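Local coordinates for CADD-like protein of unknown function (Nostoc punctiforme, PDB 3B5O) that is of unknown function but resembles CADD, and may be an oxidoreductase of the all-helical, heme oxygenase-like superfamily, at residues A[18-21]-A[25-28]. Residues are numbered along the deposited sequence; the frame is centred on the assembly and turned at random. Where two conformers were deposited one is given.
Sequences DYVA and TENP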
loop_
_atom_site.group_PDB
_atom_site.type_symbol
_atom_site.label_atom_id
_atom_site.label_comp_id
_atom_site.label_asym_id
_atom_site.label_seq_id
_atom_site.Cartn_x
_atom_site.Cartn_y
_atom_site.Cartn_z
ATOM N N ASP A 18 12.720 0.971 11.147
ATOM C CA ASP A 18 12.118 1.996 11.981
ATOM C C ASP A 18 10.602 2.087 11.985
ATOM O O ASP A 18 10.059 2.952 12.679
ATOM C CB ASP A 18 12.690 3.367 11.596
ATOM C CG ASP A 18 14.122 3.583 12.081
ATOM O OD1 ASP A 18 14.735 2.688 12.722
ATOM O OD2 ASP A 18 14.643 4.672 11.765
ATOM N N TYR A 19 9.921 1.211 11.237
ATOM C CA TYR A 19 8.469 1.355 11.005
ATOM C C TYR A 19 7.708 0.112 11.462
ATOM O O TYR A 19 7.611 -0.858 10.729
ATOM C CB TYR A 19 8.192 1.659 9.529
ATOM C CG TYR A 19 8.503 3.084 9.224
ATOM C CD1 TYR A 19 9.825 3.513 9.101
ATOM C CD2 TYR A 19 7.518 4.041 9.205
ATOM C CE1 TYR A 19 10.128 4.840 8.916
ATOM C CE2 TYR A 19 7.794 5.377 9.008
ATOM C CZ TYR A 19 9.123 5.772 8.871
ATOM O OH TYR A 19 9.436 7.079 8.687
ATOM N N VAL A 20 7.140 0.191 12.651
ATOM C CA VAL A 20 6.396 -0.948 13.205
ATOM C C VAL A 20 5.202 -1.338 12.343
ATOM O O VAL A 20 4.799 -2.491 12.350
ATOM C CB VAL A 20 5.928 -0.708 14.645
ATOM C CG1 VAL A 20 7.147 -0.578 15.591
ATOM C CG2 VAL A 20 4.993 0.481 14.791
ATOM N N ALA A 21 4.616 -0.406 11.601
ATOM C CA ALA A 21 3.451 -0.779 10.811
ATOM C C ALA A 21 3.758 -1.835 9.772
ATOM O O ALA A 21 2.862 -2.532 9.333
ATOM C CB ALA A 21 2.855 0.456 10.119
ATOM N N THR A 25 5.489 -8.681 13.172
ATOM C CA THR A 25 5.215 -8.856 14.583
ATOM C C THR A 25 4.747 -7.608 15.323
ATOM O O THR A 25 3.985 -7.715 16.272
ATOM C CB THR A 25 6.436 -9.433 15.332
ATOM O OG1 THR A 25 7.554 -8.575 15.146
ATOM C CG2 THR A 25 6.762 -10.852 14.822
ATOM N N GLU A 26 5.225 -6.419 14.939
ATOM C CA GLU A 26 4.911 -5.208 15.704
ATOM C C GLU A 26 3.825 -4.328 15.092
ATOM O O GLU A 26 3.429 -3.338 15.700
ATOM C CB GLU A 26 6.163 -4.363 15.948
ATOM C CG GLU A 26 7.104 -4.951 16.971
ATOM C CD GLU A 26 8.352 -4.110 17.155
ATOM O OE1 GLU A 26 9.252 -4.168 16.286
ATOM O OE2 GLU A 26 8.425 -3.403 18.179
ATOM N N ASN A 27 3.303 -4.706 13.932
ATOM C CA ASN A 27 2.179 -3.956 13.356
ATOM C C ASN A 27 1.064 -3.836 14.398
ATOM O O ASN A 27 0.800 -4.797 15.120
ATOM C CB ASN A 27 1.725 -4.616 12.060
ATOM C CG ASN A 27 0.401 -4.096 11.571
ATOM O OD1 ASN A 27 -0.637 -4.508 12.071
ATOM N ND2 ASN A 27 0.428 -3.227 10.557
ATOM N N PRO A 28 0.416 -2.665 14.507
ATOM C CA PRO A 28 -0.549 -2.484 15.576
ATOM C C PRO A 28 -1.810 -3.342 15.499
ATOM O O PRO A 28 -2.396 -3.608 16.541
ATOM C CB PRO A 28 -0.881 -0.993 15.514
ATOM C CG PRO A 28 -0.564 -0.595 14.157
ATOM C CD PRO A 28 0.629 -1.410 13.759
#
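Asn27 reaches back across the turn to Ala21, and its side chain can be followed atom by atom. Asn27 CB lies against two backbone oxygens, 3.6 Å from Ala21 O and 3.7 Å from Val20 O. CG stands anti to the backbone N (chi1 167°), which carries the amide over to Ala21. There Asn27 ND2 donates to Ala21 O at 2.8 Å, almost straight at 172°; the acceptor lies in the amide plane of Asn27, whereas ND2 is tilted 20° from the carbonyl plane of Ala21. The other tip, OD1, accepts from Val30 N and, weakly, from Val29 N, so bonds at both ends fix the rotation of this buried amide. Such bridging of backbone groups by one side chain ties together the early part of the loop between helix 2-18 and helix 38-68 in this helical fold; Val20 and Ala21 begin a short 3-10 turn within it. Helix 204-230 covers one side: Trp222 touches Asn27, and Gln219 touches Val20 and accepts a hydrogen bond from Ala21 N. Backbone contact is close as well, with Val20 O 3.2 Å from Asn27 CA in a CH...O contact, while Asn27 N, at 3.1 Å from the same oxygen, is too poorly angled to bond. On the more exposed side Val20 and Glu26 cross at about a right angle. Val20 CB and Glu26 CB meet at 3.9 Å, and Val20 CG1 also touches Glu26 CB at this crossing. Pro28 adds one loose ring contact, through CD, to the CA of Ala21.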